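Local structure of glycoside hydrolase 15-related protein (Kribbella flavida, 5Z3E) at residues Y184-W189 with S231-Q236; R240-V245 with F275-P280. The protein hydrolyses the alpha-1,6-glucosidic linkage at the non-reducing end of isomaltose, releasing beta-D-glucose and D-glucose in the intracellular breakdown of a starch-derived cyclic tetrasaccharide. The protein carries 1 engineered substitution. All blocks are in the same frame, centred on the assembly; numbering follows the deposited sequence. Where two conformers were deposited one is given.

Contact 1. Residues Y184-W189 with S231-Q236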
ATOM      1  N   TYR A 184      -2.488  -4.564 -17.936  1.00  6.85           N
ATOM      2  CA  TYR A 184      -3.318  -5.352 -17.030  1.00  6.83           C
ATOM      3  C   TYR A 184      -4.359  -4.465 -16.341  1.00  6.69           C
ATOM      4  O   TYR A 184      -5.551  -4.809 -16.303  1.00  7.40           O
ATOM      5  CB  TYR A 184      -2.395  -6.028 -16.027  1.00  7.13           C
ATOM      6  CG  TYR A 184      -3.069  -6.983 -15.067  1.00  7.10           C
ATOM      7  CD1 TYR A 184      -3.624  -8.172 -15.497  1.00  7.50           C
ATOM      8  CD2 TYR A 184      -3.102  -6.727 -13.701  1.00  7.91           C
ATOM      9  CE1 TYR A 184      -4.189  -9.074 -14.616  1.00  7.49           C
ATOM     10  CE2 TYR A 184      -3.647  -7.623 -12.804  1.00  8.04           C
ATOM     11  CZ  TYR A 184      -4.179  -8.806 -13.259  1.00  7.67           C
ATOM     12  OH  TYR A 184      -4.690  -9.765 -12.437  1.00  8.36           O
ATOM     13  N   LEU A 185      -3.926  -3.340 -15.781  1.00  6.56           N
ATOM     14  CA  LEU A 185      -4.845  -2.479 -15.065  1.00  6.54           C
ATOM     15  C   LEU A 185      -5.865  -1.810 -15.953  1.00  6.65           C
ATOM     16  O   LEU A 185      -7.017  -1.640 -15.553  1.00  7.36           O
ATOM     17  CB  LEU A 185      -4.075  -1.443 -14.257  1.00  6.83           C
ATOM     18  CG  LEU A 185      -3.269  -2.000 -13.090  1.00  7.42           C
ATOM     19  CD1 LEU A 185      -2.450  -0.912 -12.455  1.00  9.16           C
ATOM     20  CD2 LEU A 185      -4.172  -2.689 -12.084  1.00  8.19           C
ATOM     21  N   LEU A 186      -5.480  -1.428 -17.174  1.00  6.69           N
ATOM     22  CA  LEU A 186      -6.457  -0.820 -18.072  1.00  7.29           C
ATOM     23  C   LEU A 186      -7.590  -1.803 -18.371  1.00  7.75           C
ATOM     24  O   LEU A 186      -8.724  -1.393 -18.568  1.00  8.99           O
ATOM     25  CB  LEU A 186      -5.806  -0.332 -19.361  1.00  7.51           C
ATOM     26  CG  LEU A 186      -4.857   0.849 -19.219  1.00  8.09           C
ATOM     27  CD1 LEU A 186      -4.196   1.118 -20.556  1.00  9.92           C
ATOM     28  CD2 LEU A 186      -5.552   2.098 -18.730  1.00 10.07           C
ATOM     29  N   ALA A 187      -7.278  -3.092 -18.432  1.00  7.77           N
ATOM     30  CA  ALA A 187      -8.284  -4.111 -18.694  1.00  8.47           C
ATOM     31  C   ALA A 187      -9.136  -4.451 -17.489  1.00  7.95           C
ATOM     32  O   ALA A 187     -10.308  -4.795 -17.660  1.00  9.47           O
ATOM     33  CB  ALA A 187      -7.611  -5.366 -19.206  1.00 10.02           C
ATOM     34  N   PHE A 188      -8.566  -4.416 -16.283  1.00  7.50           N
ATOM     35  CA  PHE A 188      -9.195  -5.049 -15.125  1.00  7.83           C
ATOM     36  C   PHE A 188      -9.468  -4.122 -13.953  1.00  8.09           C
ATOM     37  O   PHE A 188      -9.879  -4.584 -12.888  1.00  9.32           O
ATOM     38  CB  PHE A 188      -8.385  -6.276 -14.698  1.00  9.10           C
ATOM     39  CG  PHE A 188      -8.321  -7.332 -15.757  1.00  9.39           C
ATOM     40  CD1 PHE A 188      -9.474  -7.933 -16.212  1.00 10.74           C
ATOM     41  CD2 PHE A 188      -7.115  -7.720 -16.321  1.00  9.84           C
ATOM     42  CE1 PHE A 188      -9.436  -8.886 -17.178  1.00 12.52           C
ATOM     43  CE2 PHE A 188      -7.072  -8.670 -17.300  1.00 11.28           C
ATOM     44  CZ  PHE A 188      -8.216  -9.255 -17.736  1.00 12.76           C
ATOM     45  N   TRP A 189      -9.307  -2.814 -14.128  1.00  8.08           N
ATOM     46  CA  TRP A 189      -9.489  -1.895 -13.022  1.00  9.33           C
ATOM     47  C   TRP A 189     -10.876  -1.960 -12.397  1.00  9.55           C
ATOM     48  O   TRP A 189     -11.006  -1.697 -11.203  1.00 11.90           O
ATOM     49  CB  TRP A 189      -9.185  -0.479 -13.453  1.00 10.29           C
ATOM     50  CG  TRP A 189     -10.166   0.044 -14.398  1.00 10.41           C
ATOM     51  CD1 TRP A 189     -10.133  -0.040 -15.764  1.00 10.99           C
ATOM     52  CD2 TRP A 189     -11.372   0.744 -14.067  1.00 12.37           C
ATOM     53  NE1 TRP A 189     -11.231   0.573 -16.298  1.00 12.85           N
ATOM     54  CE2 TRP A 189     -12.003   1.052 -15.261  1.00 12.54           C
ATOM     55  CE3 TRP A 189     -11.983   1.123 -12.859  1.00 13.93           C
ATOM     56  CZ2 TRP A 189     -13.218   1.781 -15.296  1.00 14.90           C
ATOM     57  CZ3 TRP A 189     -13.168   1.796 -12.874  1.00 15.60           C
ATOM     58  CH2 TRP A 189     -13.776   2.093 -14.081  1.00 13.91           C
ATOM     59  N   SER A 231      -0.515   6.284 -22.996  1.00  7.87           N
ATOM     60  CA  SER A 231      -0.457   7.512 -22.225  1.00  8.22           C
ATOM     61  C   SER A 231      -1.843   8.120 -21.965  1.00  7.79           C
ATOM     62  O   SER A 231      -2.223   8.360 -20.819  1.00  8.51           O
ATOM     63  CB  SER A 231       0.452   8.527 -22.921  1.00  9.71           C
ATOM     64  OG  SER A 231       0.455   9.751 -22.244  1.00 10.46           O
ATOM     65  N   ALA A 232      -2.580   8.427 -23.019  1.00  8.08           N
ATOM     66  CA  ALA A 232      -3.889   9.050 -22.848  1.00  8.41           C
ATOM     67  C   ALA A 232      -4.850   8.139 -22.115  1.00  7.40           C
ATOM     68  O   ALA A 232      -5.646   8.586 -21.272  1.00  7.91           O
ATOM     69  CB  ALA A 232      -4.461   9.432 -24.218  1.00 10.22           C
ATOM     70  N   ALA A 233      -4.831   6.856 -22.450  1.00  7.67           N
ATOM     71  CA  ALA A 233      -5.760   5.905 -21.868  1.00  8.04           C
ATOM     72  C   ALA A 233      -5.653   5.889 -20.350  1.00  7.36           C
ATOM     73  O   ALA A 233      -6.664   5.742 -19.659  1.00  7.92           O
ATOM     74  CB  ALA A 233      -5.530   4.523 -22.441  1.00  9.27           C
ATOM     75  N   THR A 234      -4.428   6.005 -19.817  1.00  6.82           N
ATOM     76  CA  THR A 234      -4.269   5.943 -18.370  1.00  6.51           C
ATOM     77  C   THR A 234      -5.039   7.057 -17.672  1.00  6.71           C
ATOM     78  O   THR A 234      -5.655   6.825 -16.633  1.00  7.28           O
ATOM     79  CB  THR A 234      -2.805   5.910 -17.956  1.00  6.62           C
ATOM     80  OG1 THR A 234      -2.119   7.098 -18.306  1.00  7.59           O
ATOM     81  CG2 THR A 234      -2.116   4.659 -18.476  1.00  7.36           C
ATOM     82  N   LEU A 235      -4.998   8.274 -18.220  1.00  6.75           N
ATOM     83  CA  LEU A 235      -5.726   9.375 -17.588  1.00  6.73           C
ATOM     84  C   LEU A 235      -7.232   9.260 -17.798  1.00  6.69           C
ATOM     85  O   LEU A 235      -8.008   9.681 -16.934  1.00  7.03           O
ATOM     86  CB  LEU A 235      -5.198  10.729 -18.010  1.00  7.57           C
ATOM     87  CG  LEU A 235      -3.747  11.002 -17.625  1.00  8.52           C
ATOM     88  CD1 LEU A 235      -3.413  12.455 -17.856  1.00 10.52           C
ATOM     89  CD2 LEU A 235      -3.441  10.604 -16.172  1.00  9.86           C
ATOM     90  N   GLN A 236      -7.660   8.714 -18.934  1.00  7.08           N
ATOM     91  CA  GLN A 236      -9.083   8.531 -19.164  1.00  7.46           C
ATOM     92  C   GLN A 236      -9.654   7.488 -18.194  1.00  7.18           C
ATOM     93  O   GLN A 236     -10.727   7.685 -17.629  1.00  7.57           O
ATOM     94  CB  GLN A 236      -9.362   8.176 -20.605  1.00  8.28           C
ATOM     95  CG  GLN A 236     -10.833   8.430 -20.961  1.00  9.34           C
ATOM     96  CD  GLN A 236     -11.177   9.918 -21.119  1.00  9.37           C
ATOM     97  OE1 GLN A 236     -10.518  10.618 -21.879  1.00 11.12           O
ATOM     98  NE2 GLN A 236     -12.157  10.431 -20.413  1.00 10.50           N
TER
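L186 carries the whole of the touch between the end of helix 175-188 and the first turns of helix 231-248, reaching A233 and T234 with its forked tip. Ahead of it, Y184 and L185 face other neighbours: the Y184 hydroxyl is hydrogen-bonded to L130 N and its ring packs edge-to-face with Y153, while L185 rests on I212 of helix 206-220. At L186 the CG atom stands anti to the carbonyl carbon (chi1 -68°), and the isobutyl group extends straight across to the neighbouring helix. Its two methyls divide the work. L186 CD1 meets A233 CB at 4.1 Å, an apolar touch at the partly exposed margin. L186 CD2 lies over the backbone instead, 3.9 Å from A233 O and 4.1 Å from T234 CA, with the T234 CG2 methyl slightly farther off. The polar branch of T234 is occupied within its own helix, since T234 OG1 donates to S231 O over 2.8 Å, the donor tilted 27° from the carbonyl plane. That bond helps to fix the rotation of a buried side chain and accounts for its hydroxyl, leaving CG2 for the hydrophobic side. A187 and F188 both pack on L115 of helix 108-119. W189 closes the segment with an indole whose edge lies in plane with L185 O and L186 O, and which packs on V237 farther along helix 231-248. This is sparse apolar helix-helix packing, in keeping with the largely helical (alpha/alpha)6 barrel of glycoside hydrolase family 15, and away from the catalytic residues.

Contact 2. Residues R240-V245 with F275-P280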
ATOM      1  N   ARG A 240     -12.433   7.638 -15.149  0.52  6.97           N
ATOM      2  CA  ARG A 240     -13.505   6.667 -14.967  0.52  7.32           C
ATOM      3  C   ARG A 240     -13.543   6.136 -13.542  0.52  6.80           C
ATOM      4  O   ARG A 240     -14.626   5.941 -12.973  0.52  7.43           O
ATOM      5  CB  ARG A 240     -13.347   5.509 -15.949  0.52  8.07           C
ATOM      6  CG  ARG A 240     -13.516   5.896 -17.409  0.52 10.02           C
ATOM      7  CD  ARG A 240     -13.441   4.737 -18.370  0.52 16.30           C
ATOM      8  NE  ARG A 240     -13.659   5.215 -19.725  0.52 21.09           N
ATOM      9  CZ  ARG A 240     -12.827   5.239 -20.790  0.52 26.78           C
ATOM     10  NH1 ARG A 240     -11.506   4.968 -20.644  0.52 20.24           N
ATOM     11  NH2 ARG A 240     -13.244   5.768 -21.969  0.52 26.01           N
ATOM     12  N   ILE A 241     -12.381   5.895 -12.937  1.00  6.72           N
ATOM     13  CA  ILE A 241     -12.320   5.476 -11.552  1.00  6.77           C
ATOM     14  C   ILE A 241     -12.943   6.544 -10.658  1.00  6.44           C
ATOM     15  O   ILE A 241     -13.752   6.250  -9.780  1.00  7.14           O
ATOM     16  CB  ILE A 241     -10.879   5.166 -11.125  1.00  6.96           C
ATOM     17  CG1 ILE A 241     -10.364   3.914 -11.847  1.00  7.73           C
ATOM     18  CG2 ILE A 241     -10.813   4.996  -9.618  1.00  7.87           C
ATOM     19  CD1 ILE A 241      -8.881   3.666 -11.701  1.00  8.42           C
ATOM     20  N   ARG A 242     -12.539   7.797 -10.875  1.00  6.63           N
ATOM     21  CA  ARG A 242     -13.089   8.872 -10.064  1.00  6.64           C
ATOM     22  C   ARG A 242     -14.599   8.998 -10.239  1.00  6.77           C
ATOM     23  O   ARG A 242     -15.310   9.264  -9.267  1.00  7.26           O
ATOM     24  CB  ARG A 242     -12.384  10.198 -10.332  1.00  6.94           C
ATOM     25  CG  ARG A 242     -10.916  10.174  -9.981  1.00  6.97           C
ATOM     26  CD  ARG A 242     -10.270  11.552 -10.006  1.00  7.03           C
ATOM     27  NE  ARG A 242     -10.411  12.207 -11.301  1.00  7.01           N
ATOM     28  CZ  ARG A 242      -9.542  12.179 -12.307  1.00  6.61           C
ATOM     29  NH1 ARG A 242      -8.380  11.557 -12.185  1.00  6.99           N
ATOM     30  NH2 ARG A 242      -9.850  12.754 -13.465  1.00  7.30           N
ATOM     31  N   SER A 243     -15.104   8.790 -11.451  1.00  7.22           N
ATOM     32  CA  SER A 243     -16.541   8.812 -11.668  1.00  7.67           C
ATOM     33  C   SER A 243     -17.246   7.751 -10.834  1.00  7.48           C
ATOM     34  O   SER A 243     -18.312   7.990 -10.261  1.00  8.38           O
ATOM     35  CB  SER A 243     -16.884   8.571 -13.133  1.00  8.83           C
ATOM     36  OG  SER A 243     -16.448   9.614 -13.969  1.00  9.04           O
ATOM     37  N   LEU A 244     -16.690   6.554 -10.799  1.00  7.78           N
ATOM     38  CA  LEU A 244     -17.278   5.465 -10.054  1.00  8.31           C
ATOM     39  C   LEU A 244     -17.281   5.771  -8.550  1.00  7.31           C
ATOM     40  O   LEU A 244     -18.279   5.535  -7.852  1.00  7.90           O
ATOM     41  CB  LEU A 244     -16.522   4.216 -10.388  1.00 10.75           C
ATOM     42  CG  LEU A 244     -17.073   2.943  -9.921  1.00 11.40           C
ATOM     43  CD1 LEU A 244     -18.523   2.726 -10.370  1.00 12.61           C
ATOM     44  CD2 LEU A 244     -16.207   1.784 -10.502  1.00 11.81           C
ATOM     45  N   VAL A 245     -16.164   6.300  -8.041  1.00  7.24           N
ATOM     46  CA  VAL A 245     -16.095   6.678  -6.644  1.00  7.10           C
ATOM     47  C   VAL A 245     -17.065   7.811  -6.329  1.00  7.40           C
ATOM     48  O   VAL A 245     -17.735   7.791  -5.292  1.00  8.04           O
ATOM     49  CB  VAL A 245     -14.648   6.989  -6.247  1.00  7.63           C
ATOM     50  CG1 VAL A 245     -14.567   7.530  -4.836  1.00  9.01           C
ATOM     51  CG2 VAL A 245     -13.772   5.744  -6.386  1.00  8.30           C
ATOM     52  N   PHE A 275      -2.558   8.607  -3.327  1.00  7.85           N
ATOM     53  CA  PHE A 275      -3.139   8.204  -4.605  1.00  8.25           C
ATOM     54  C   PHE A 275      -3.956   9.267  -5.329  1.00  8.54           C
ATOM     55  O   PHE A 275      -4.244   9.098  -6.516  1.00  9.14           O
ATOM     56  CB  PHE A 275      -3.877   6.909  -4.457  1.00 10.52           C
ATOM     57  CG  PHE A 275      -2.934   5.736  -3.982  1.00 12.31           C
ATOM     58  CD1 PHE A 275      -1.644   5.592  -4.517  1.00 11.94           C
ATOM     59  CD2 PHE A 275      -3.365   4.884  -3.058  1.00 16.33           C
ATOM     60  CE1 PHE A 275      -0.793   4.571  -4.095  1.00 13.58           C
ATOM     61  CE2 PHE A 275      -2.533   3.789  -2.648  1.00 13.91           C
ATOM     62  CZ  PHE A 275      -1.240   3.732  -3.167  1.00 16.36           C
ATOM     63  N   GLY A 276      -4.343  10.350  -4.673  1.00  9.72           N
ATOM     64  CA  GLY A 276      -4.782  11.552  -5.376  1.00 11.42           C
ATOM     65  C   GLY A 276      -6.175  11.584  -5.988  1.00 11.59           C
ATOM     66  O   GLY A 276      -6.401  12.363  -6.905  1.00 13.87           O
ATOM     67  N   LEU A 277      -7.110  10.831  -5.434  1.00 13.37           N
ATOM     68  CA  LEU A 277      -8.504  10.973  -5.923  1.00 14.12           C
ATOM     69  C   LEU A 277      -9.009  12.425  -5.706  1.00 14.50           C
ATOM     70  O   LEU A 277      -9.776  12.947  -6.534  1.00 14.32           O
ATOM     71  CB  LEU A 277      -9.451   9.967  -5.231  1.00 15.80           C
ATOM     72  CG  LEU A 277      -9.357   8.392  -5.329  1.00 16.93           C
ATOM     73  CD1 LEU A 277     -10.447   7.509  -4.637  1.00 19.54           C
ATOM     74  CD2 LEU A 277      -9.351   8.085  -6.800  1.00 18.35           C
ATOM     75  N   VAL A 278      -8.627  13.016  -4.586  1.00 13.90           N
ATOM     76  CA  VAL A 278      -8.971  14.405  -4.234  1.00 12.35           C
ATOM     77  C   VAL A 278      -7.733  15.103  -3.583  1.00 13.76           C
ATOM     78  O   VAL A 278      -6.956  14.352  -3.061  1.00 15.10           O
ATOM     79  CB  VAL A 278     -10.147  14.476  -3.236  1.00 10.91           C
ATOM     80  CG1 VAL A 278     -11.406  13.975  -3.835  1.00 10.20           C
ATOM     81  CG2 VAL A 278      -9.878  13.741  -1.969  1.00 12.99           C
ATOM     82  N   PRO A 279      -7.669  16.436  -3.681  1.00 12.31           N
ATOM     83  CA  PRO A 279      -6.520  17.114  -2.929  1.00 14.99           C
ATOM     84  C   PRO A 279      -6.680  16.936  -1.368  1.00 12.38           C
ATOM     85  O   PRO A 279      -7.773  16.758  -0.854  1.00 10.18           O
ATOM     86  CB  PRO A 279      -6.679  18.587  -3.379  1.00 17.44           C
ATOM     87  CG  PRO A 279      -7.420  18.532  -4.610  1.00 22.18           C
ATOM     88  CD  PRO A 279      -8.432  17.401  -4.498  1.00 13.22           C
ATOM     89  N   PRO A 280      -5.568  17.127  -0.594  1.00 12.82           N
ATOM     90  CA  PRO A 280      -5.681  17.093   0.884  1.00 10.37           C
ATOM     91  C   PRO A 280      -6.652  18.093   1.447  1.00  8.99           C
ATOM     92  O   PRO A 280      -7.201  17.875   2.508  1.00  9.93           O
ATOM     93  CB  PRO A 280      -4.243  17.373   1.363  1.00 12.36           C
ATOM     94  CG  PRO A 280      -3.414  16.925   0.209  1.00 17.10           C
ATOM     95  CD  PRO A 280      -4.179  17.225  -1.053  1.00 16.26           C
TER
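R242 and L277 mark the closest passage of the two backbones, with R242 CA and L277 CA 6.5 Å apart where the irregular segment 275-280 runs by the side of helix 231-248. L277 is the one residue of 275-280 whose side chain engages segment 240-245. Its CG is anti to the carbonyl carbon (chi1 -63°), and from there the two methyls go to separate partners. L277 CD1 meets V245 tip to tip, 4.1 Å from V245 CG1 and about as far from V245 CG2, so that it sits against both branches of the valine. L277 CD2 turns to the preceding helical turn, where it lies 4.1 Å from R242 CG and a looser 4.4 Å from I241 CG2. The R242 chain runs alongside L277 the other way, its aliphatic part against the leucine, and R242 CD comes within 3.8 Å of L277 O. A bend at chi3 (-57°) then turns the arginine chain toward H213, whose NE2 is hydrogen-bonded to R242 NH1 and whose ND1 bonds to F275 O, tying loop to helix beside the apolar patch. Because the arginine can only donate and the carbonyl only accept, this pairing is consistent with a neutral H213 bearing its proton on ND1. Backbone hydrogen bonding with C271 secures L277 within its own loop. L277 thus pins the connection between strand 254-255 and helix 283-296 to helix 231-248, part of the helical framework of the family 15 (alpha/alpha)6 barrel, at a distance from the annotated catalytic positions.

Contacts 1 and 2 follow one another along the chain and share helix 231-248, the first using its opening turns and the second its later ones; their centres are about 14 Å apart. W189, at the end of segment 184-189, joins them directly: it bypasses segment 231-236 and packs on the helix in contact 2. There W189 CE3 is 3.4 Å from I241 CG1, W189 CZ2 3.8 Å from R240 CB and W189 CZ3 3.9 Å from L244 CD2. Both contacts lie away from the known active-site residues. A bound glycerol, probably from crystallisation, sits by contact 2, hydrogen-bonded to R242 O and about 3 Å from the V245 side chain at the nearest atoms.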